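Local coordinates for beta-N-acetylglucosaminidase-like protein Glycoside hydrolase family 20 (Flavobacterium johnsoniae, PDB 6YHH) that probably removes terminal N-acetylglucosamine units from chitin-derived oligosaccharides, as a family 20 beta-N-acetylhexosaminidase of bacterial chitin metabolism, at residues E92-L96 with H115-L120; R165-A169 with L498-T504. One frame throughout, in Å; residues are numbered along the deposited sequence.

Contact 1 (E92-L96 with H115-L120); sequences ESYSL and HGLETL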
ATOM      1  N   GLU A  92      19.588   0.224  25.542  1.00 11.26           N
ATOM      2  CA  GLU A  92      18.252  -0.014  24.946  1.00 11.24           C
ATOM      3  C   GLU A  92      17.457  -0.940  25.827  1.00 10.09           C
ATOM      4  O   GLU A  92      16.435  -1.502  25.409  1.00 10.66           O
ATOM      5  CB  GLU A  92      18.434  -0.680  23.537  1.00 10.59           C
ATOM      6  CG  GLU A  92      19.040   0.245  22.533  1.00 11.13           C
ATOM      7  CD  GLU A  92      19.143  -0.482  21.206  1.00 11.28           C
ATOM      8  OE1 GLU A  92      18.062  -0.592  20.559  1.00 11.30           O
ATOM      9  OE2 GLU A  92      20.221  -1.013  20.864  1.00 10.82           O
ATOM     10  N   SER A  93      17.905  -1.098  27.064  1.00 10.59           N
ATOM     11  CA  SER A  93      17.231  -2.020  27.993  1.00 10.69           C
ATOM     12  C   SER A  93      15.895  -1.488  28.504  1.00 10.85           C
ATOM     13  O   SER A  93      15.638  -0.288  28.455  1.00 10.12           O
ATOM     14  CB  SER A  93      18.112  -2.273  29.237  1.00 11.68           C
ATOM     15  OG  SER A  93      18.336  -1.132  30.079  1.00 12.39           O
ATOM     16  N   TYR A  94      15.064  -2.382  29.045  1.00  9.93           N
ATOM     17  CA  TYR A  94      13.803  -1.986  29.657  1.00 10.60           C
ATOM     18  C   TYR A  94      13.353  -3.120  30.520  1.00 11.12           C
ATOM     19  O   TYR A  94      13.830  -4.274  30.345  1.00 11.01           O
ATOM     20  CB  TYR A  94      12.687  -1.635  28.617  1.00 10.31           C
ATOM     21  CG  TYR A  94      12.247  -2.852  27.808  1.00 10.27           C
ATOM     22  CD1 TYR A  94      12.980  -3.272  26.673  1.00 10.97           C
ATOM     23  CD2 TYR A  94      11.200  -3.649  28.223  1.00  9.94           C
ATOM     24  CE1 TYR A  94      12.636  -4.429  26.001  1.00 11.17           C
ATOM     25  CE2 TYR A  94      10.860  -4.800  27.563  1.00 10.32           C
ATOM     26  CZ  TYR A  94      11.570  -5.226  26.480  1.00 10.15           C
ATOM     27  OH  TYR A  94      11.218  -6.452  25.924  1.00  9.97           O
ATOM     28  N   SER A  95      12.419  -2.793  31.443  1.00 11.50           N
ATOM     29  CA  SER A  95      11.637  -3.812  32.143  1.00 12.93           C
ATOM     30  C   SER A  95      10.156  -3.517  31.945  1.00 12.05           C
ATOM     31  O   SER A  95       9.752  -2.368  31.737  1.00 14.18           O
ATOM     32  CB  SER A  95      11.932  -3.884  33.652  1.00 18.44           C
ATOM     33  OG  SER A  95      11.585  -2.660  34.197  1.00 19.93           O
ATOM     34  N   LEU A  96       9.418  -4.581  31.869  1.00 10.93           N
ATOM     35  CA  LEU A  96       7.992  -4.578  31.674  1.00 11.83           C
ATOM     36  C   LEU A  96       7.375  -5.466  32.730  1.00 12.91           C
ATOM     37  O   LEU A  96       7.661  -6.631  32.826  1.00 12.07           O
ATOM     38  CB  LEU A  96       7.642  -5.130  30.233  1.00 11.83           C
ATOM     39  CG  LEU A  96       6.178  -5.464  29.967  1.00 13.80           C
ATOM     40  CD1 LEU A  96       5.362  -4.173  30.148  1.00 13.70           C
ATOM     41  CD2 LEU A  96       5.987  -6.017  28.546  1.00 13.88           C
ATOM     42  N   HIS A 115      10.891  -0.077  22.726  1.00  9.76           N
ATOM     43  CA  HIS A 115      10.987  -1.503  22.584  1.00  9.72           C
ATOM     44  C   HIS A 115       9.961  -2.202  23.461  1.00 10.06           C
ATOM     45  O   HIS A 115       9.301  -3.209  23.088  1.00  9.70           O
ATOM     46  CB  HIS A 115      12.413  -2.027  22.952  1.00 10.00           C
ATOM     47  CG  HIS A 115      13.524  -1.549  22.064  1.00 10.66           C
ATOM     48  ND1 HIS A 115      13.392  -1.350  20.685  1.00 10.24           N
ATOM     49  CD2 HIS A 115      14.810  -1.262  22.358  1.00  9.54           C
ATOM     50  CE1 HIS A 115      14.554  -0.956  20.187  1.00 10.80           C
ATOM     51  NE2 HIS A 115      15.440  -0.922  21.188  1.00 10.56           N
ATOM     52  N   GLY A 116       9.837  -1.729  24.699  1.00  9.89           N
ATOM     53  CA  GLY A 116       8.903  -2.387  25.604  1.00 10.36           C
ATOM     54  C   GLY A 116       7.486  -2.322  25.167  1.00 10.06           C
ATOM     55  O   GLY A 116       6.700  -3.236  25.457  1.00  9.53           O
ATOM     56  N   LEU A 117       7.114  -1.228  24.470  1.00  9.48           N
ATOM     57  CA  LEU A 117       5.777  -1.169  23.936  1.00 10.09           C
ATOM     58  C   LEU A 117       5.511  -2.288  22.901  1.00  9.99           C
ATOM     59  O   LEU A 117       4.420  -2.850  22.827  1.00 10.67           O
ATOM     60  CB  LEU A 117       5.538   0.186  23.287  1.00 11.12           C
ATOM     61  CG  LEU A 117       5.498   1.417  24.218  1.00 12.04           C
ATOM     62  CD1 LEU A 117       5.474   2.657  23.320  1.00 14.33           C
ATOM     63  CD2 LEU A 117       4.359   1.267  25.181  1.00 12.41           C
ATOM     64  N   GLU A 118       6.549  -2.653  22.142  1.00  9.80           N
ATOM     65  CA  GLU A 118       6.425  -3.756  21.171  1.00  9.36           C
ATOM     66  C   GLU A 118       6.259  -5.079  21.860  1.00  9.23           C
ATOM     67  O   GLU A 118       5.463  -5.896  21.462  1.00  9.94           O
ATOM     68  CB  GLU A 118       7.604  -3.817  20.230  1.00  9.19           C
ATOM     69  CG  GLU A 118       7.756  -2.532  19.405  1.00  9.74           C
ATOM     70  CD  GLU A 118       6.602  -2.263  18.437  1.00  9.96           C
ATOM     71  OE1 GLU A 118       5.788  -3.183  18.140  1.00 11.07           O
ATOM     72  OE2 GLU A 118       6.602  -1.100  17.915  1.00 10.57           O
ATOM     73  N   THR A 119       6.994  -5.292  22.943  1.00  8.45           N
ATOM     74  CA  THR A 119       6.824  -6.512  23.714  1.00  9.35           C
ATOM     75  C   THR A 119       5.429  -6.593  24.284  1.00  9.60           C
ATOM     76  O   THR A 119       4.810  -7.691  24.308  1.00  9.75           O
ATOM     77  CB  THR A 119       7.883  -6.609  24.836  1.00  9.77           C
ATOM     78  OG1 THR A 119       9.152  -6.435  24.264  1.00 10.29           O
ATOM     79  CG2 THR A 119       7.815  -7.930  25.537  1.00 10.28           C
ATOM     80  N   LEU A 120       4.967  -5.484  24.878  1.00 10.53           N
ATOM     81  CA  LEU A 120       3.590  -5.408  25.417  1.00 10.28           C
ATOM     82  C   LEU A 120       2.530  -5.801  24.380  1.00 10.24           C
ATOM     83  O   LEU A 120       1.619  -6.586  24.669  1.00 10.44           O
ATOM     84  CB  LEU A 120       3.321  -4.037  26.086  1.00 11.44           C
ATOM     85  CG  LEU A 120       2.000  -3.955  26.825  1.00 10.80           C
ATOM     86  CD1 LEU A 120       1.691  -5.063  27.789  1.00 11.83           C
ATOM     87  CD2 LEU A 120       1.891  -2.586  27.441  1.00 11.71           C
TER
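Y94 reaches from its strand over the first turn of segment H115-L120, and its side chain can be followed outward. From CB the ring leaves between the backbone N and the carbonyl carbon, which lays it across G116. CD1 and CE1 then pass H115 CB, with CE1 3.9 Å from it, while CD2 and CE2 lie above G116. G116 CA lies 3.8 Å from the centroid of the Y94 ring, 15° off its normal, which identifies a CH-pi contact over one face. At the tip, Y94 OH hydrogen-bonds T119 OG1 at 2.7 Å; K174 is a further partner of T119 OG1.

To one side, H115 NE2 donates to E92 OE1 at 2.7 Å. The carboxylate oxygen is met on its anti side, with the donor 27° out of its plane, and R147 forms a salt bridge to the same oxygen, which probably stabilises the charged carboxylate. On the other side, L96 CD2 lies 4.1 Å from L120 CB. The axes of strand 94-96 and helix 115-120 approach to 8.7 Å and run 30° apart, the helix-on-sheet layer of the alpha/beta domain that precedes the barrel in family 20 enzymes.

Contact 2 (R165-A169 with L498-T504); sequences RNLDA and LEELGLT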
ATOM      1  N   ARG A 165       6.911   2.135   5.860  1.00  8.14           N
ATOM      2  CA  ARG A 165       6.295   1.013   6.565  1.00  8.72           C
ATOM      3  C   ARG A 165       7.362   0.042   7.014  1.00  8.76           C
ATOM      4  O   ARG A 165       7.185  -0.715   8.035  1.00  9.39           O
ATOM      5  CB  ARG A 165       5.219   0.309   5.770  1.00  9.39           C
ATOM      6  CG  ARG A 165       5.637  -0.353   4.469  1.00  9.66           C
ATOM      7  CD  ARG A 165       4.463  -0.950   3.730  1.00  9.96           C
ATOM      8  NE  ARG A 165       4.841  -1.655   2.526  1.00 10.15           N
ATOM      9  CZ  ARG A 165       4.719  -1.191   1.271  1.00 11.59           C
ATOM     10  NH1 ARG A 165       5.128  -1.895   0.254  1.00 11.61           N
ATOM     11  NH2 ARG A 165       4.190   0.021   1.054  1.00 12.01           N
ATOM     12  N   ASN A 166       8.421  -0.108   6.239  1.00  8.85           N
ATOM     13  CA  ASN A 166       9.491  -1.009   6.676  1.00  8.21           C
ATOM     14  C   ASN A 166      10.218  -0.483   7.940  1.00  8.23           C
ATOM     15  O   ASN A 166      10.647  -1.277   8.737  1.00  8.10           O
ATOM     16  CB  ASN A 166      10.401  -1.330   5.502  1.00  8.67           C
ATOM     17  CG  ASN A 166       9.811  -2.450   4.668  1.00  9.19           C
ATOM     18  OD1 ASN A 166       8.981  -2.233   3.703  1.00 11.15           O
ATOM     19  ND2 ASN A 166      10.150  -3.636   5.045  1.00  7.85           N
ATOM     20  N   LEU A 167      10.351   0.825   8.082  1.00  7.69           N
ATOM     21  CA  LEU A 167      10.877   1.388   9.303  1.00  8.65           C
ATOM     22  C   LEU A 167       9.941   1.019  10.449  1.00  9.27           C
ATOM     23  O   LEU A 167      10.414   0.646  11.548  1.00  9.02           O
ATOM     24  CB  LEU A 167      11.012   2.922   9.178  1.00  9.19           C
ATOM     25  CG  LEU A 167      12.197   3.315   8.322  1.00  9.13           C
ATOM     26  CD1 LEU A 167      12.149   4.818   7.906  1.00  9.46           C
ATOM     27  CD2 LEU A 167      13.531   2.961   8.959  1.00  9.76           C
ATOM     28  N   ASP A 168       8.607   1.069  10.254  1.00  8.64           N
ATOM     29  CA  ASP A 168       7.704   0.609  11.331  1.00  9.91           C
ATOM     30  C   ASP A 168       7.939  -0.862  11.655  1.00  9.31           C
ATOM     31  O   ASP A 168       7.897  -1.238  12.843  1.00  9.62           O
ATOM     32  CB  ASP A 168       6.247   0.845  10.946  1.00 11.10           C
ATOM     33  CG  ASP A 168       5.879   2.340  10.966  1.00 12.72           C
ATOM     34  OD1 ASP A 168       6.025   2.935  12.066  1.00 15.96           O
ATOM     35  OD2 ASP A 168       5.443   2.852   9.965  1.00 16.50           O
ATOM     36  N   ALA A 169       8.146  -1.687  10.633  1.00  8.95           N
ATOM     37  CA  ALA A 169       8.332  -3.119  10.860  1.00  9.06           C
ATOM     38  C   ALA A 169       9.655  -3.348  11.672  1.00  8.90           C
ATOM     39  O   ALA A 169       9.746  -4.257  12.545  1.00  8.47           O
ATOM     40  CB  ALA A 169       8.356  -3.908   9.582  1.00  9.74           C
ATOM     41  N   LEU A 498       2.269  -7.669  11.844  1.00  8.56           N
ATOM     42  CA  LEU A 498       2.919  -6.652  11.040  1.00  9.26           C
ATOM     43  C   LEU A 498       1.953  -6.034  10.016  1.00  9.59           C
ATOM     44  O   LEU A 498       2.209  -4.900   9.551  1.00  9.77           O
ATOM     45  CB  LEU A 498       4.180  -7.207  10.337  1.00 10.37           C
ATOM     46  CG  LEU A 498       5.360  -7.642  11.160  1.00 11.61           C
ATOM     47  CD1 LEU A 498       6.368  -8.364  10.285  1.00 11.23           C
ATOM     48  CD2 LEU A 498       6.016  -6.420  11.797  1.00 12.61           C
ATOM     49  N   GLU A 499       0.853  -6.713   9.694  1.00  9.29           N
ATOM     50  CA  GLU A 499      -0.049  -6.166   8.676  1.00  9.99           C
ATOM     51  C   GLU A 499      -0.669  -4.865   9.088  1.00  9.33           C
ATOM     52  O   GLU A 499      -1.030  -4.042   8.238  1.00  9.06           O
ATOM     53  CB  GLU A 499      -1.158  -7.135   8.319  1.00 10.19           C
ATOM     54  CG  GLU A 499      -0.727  -8.387   7.552  1.00  9.84           C
ATOM     55  CD  GLU A 499      -1.883  -9.106   6.949  1.00 10.51           C
ATOM     56  OE1 GLU A 499      -2.760  -9.519   7.696  1.00 10.36           O
ATOM     57  OE2 GLU A 499      -1.928  -9.094   5.689  1.00  9.31           O
ATOM     58  N   GLU A 500      -0.794  -4.632  10.401  1.00  8.84           N
ATOM     59  CA  GLU A 500      -1.335  -3.364  10.838  1.00  8.93           C
ATOM     60  C   GLU A 500      -0.460  -2.175  10.520  1.00  9.51           C
ATOM     61  O   GLU A 500      -0.934  -1.060  10.589  1.00 10.38           O
ATOM     62  CB  GLU A 500      -1.672  -3.390  12.344  1.00  9.64           C
ATOM     63  CG  GLU A 500      -0.434  -3.279  13.223  1.00  9.59           C
ATOM     64  CD  GLU A 500      -0.629  -3.681  14.686  1.00 10.67           C
ATOM     65  OE1 GLU A 500      -1.683  -4.262  15.026  1.00 10.77           O
ATOM     66  OE2 GLU A 500       0.349  -3.443  15.440  1.00 10.50           O
ATOM     67  N   LEU A 501       0.794  -2.424  10.197  1.00  8.41           N
ATOM     68  CA  LEU A 501       1.730  -1.376   9.859  1.00  8.55           C
ATOM     69  C   LEU A 501       1.799  -1.188   8.314  1.00  9.29           C
ATOM     70  O   LEU A 501       2.603  -0.408   7.812  1.00 10.47           O
ATOM     71  CB  LEU A 501       3.132  -1.797  10.368  1.00  9.13           C
ATOM     72  CG  LEU A 501       3.176  -2.052  11.872  1.00 10.26           C
ATOM     73  CD1 LEU A 501       4.550  -2.597  12.290  1.00 11.45           C
ATOM     74  CD2 LEU A 501       2.744  -0.860  12.683  1.00 10.63           C
ATOM     75  N   GLY A 502       0.919  -1.849   7.580  1.00  8.80           N
ATOM     76  CA  GLY A 502       0.847  -1.719   6.123  1.00 10.19           C
ATOM     77  C   GLY A 502       1.671  -2.717   5.363  1.00  9.34           C
ATOM     78  O   GLY A 502       1.687  -2.710   4.121  1.00  9.38           O
ATOM     79  N   LEU A 503       2.378  -3.598   6.057  1.00  8.99           N
ATOM     80  CA  LEU A 503       3.240  -4.545   5.330  1.00  9.15           C
ATOM     81  C   LEU A 503       2.417  -5.448   4.432  1.00 10.06           C
ATOM     82  O   LEU A 503       1.313  -5.898   4.778  1.00 10.68           O
ATOM     83  CB  LEU A 503       4.110  -5.410   6.333  1.00 10.10           C
ATOM     84  CG  LEU A 503       5.411  -4.758   6.851  1.00 12.27           C
ATOM     85  CD1 LEU A 503       6.337  -4.070   5.921  1.00 14.65           C
ATOM     86  CD2 LEU A 503       4.999  -3.574   7.718  1.00 13.94           C
ATOM     87  N   THR A 504       2.911  -5.733   3.241  1.00  8.54           N
ATOM     88  CA  THR A 504       2.081  -6.287   2.162  1.00  8.40           C
ATOM     89  C   THR A 504       2.392  -7.731   1.923  1.00  8.69           C
ATOM     90  O   THR A 504       1.932  -8.308   0.946  1.00  7.87           O
ATOM     91  CB  THR A 504       2.325  -5.594   0.815  1.00  7.78           C
ATOM     92  OG1 THR A 504       3.652  -5.861   0.307  1.00  7.27           O
ATOM     93  CG2 THR A 504       2.173  -4.067   0.898  1.00  7.66           C
TER
HETATM   94  O   HOH W   1       5.921  -4.611  -0.579  1.00  6.80           O
HETATM   95  O   HOH W   2       3.120   2.110   8.631  1.00 11.12           O
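The R165 guanidinium carries the methyl of T504 over one face: T504 CG2 stands 3.5 Å above the plane, offset toward the rim, and is 3.7 Å from R165 NH1. At the edge, in plane, a water accepts from R165 NH1 at 2.9 Å and also hydrogen-bonds T504 OG1. The remaining nitrogens are held by charge, since NE forms a salt bridge to D461 and NH2 one to D161. D461 also accepts from the T504 backbone N, so one carboxylate ties both segments together.

The arginine gets there with CG between its backbone N and carbonyl carbon (chi1 62°) and the chain extended from CG to NE. Its aliphatic part runs beside the loop backbone, R165 CD coming within 3.3 Å of G502 O. With an alanine in place of this arginine, D161 and D461 would probably lose their charged mate and the T504 methyl its cover. G502 has a phi of 92°, where a CB would jam against the carbonyl oxygen of L501.

Farther along the helix the contact becomes apolar. A169 CB meets L503 CD2 at 3.9 Å and L498 CD2 at 4.1 Å, while L501 CD1 packs against the backbone of D168. A second water donates to both D168 OD2 and L501 O, bridging the segments; Y219 also hydrogen-bonds D168 OD2, and R223 forms a salt bridge to D168 OD1. W465 touches A169, L498 and L503 as well. The whole is a helix-to-loop packing in which helix 160-172 of the catalytic TIM barrel receives the chain that follows helix 484-497, with direct apolar contacts, two water bridges and a shared carboxylate joining them.

How the contacts relate
Contacts 1 and 2 lie in series along the chain: contact 1 belongs to the family 20 domain 2 region, and the helix of contact 2 belongs to the catalytic region. Their centres are 19 Å apart, yet their nearest atoms come to about 5 Å without touching, consistent with their lying close to the junction of the two parts. R51 supplies a concrete link, forming salt bridges to both E118 of segment 115-120 and E500 of segment 498-504. R55 adds a second salt bridge to E500. Both contacts lie away from the predicted proton donor E317; what relates them is the shared partner R51.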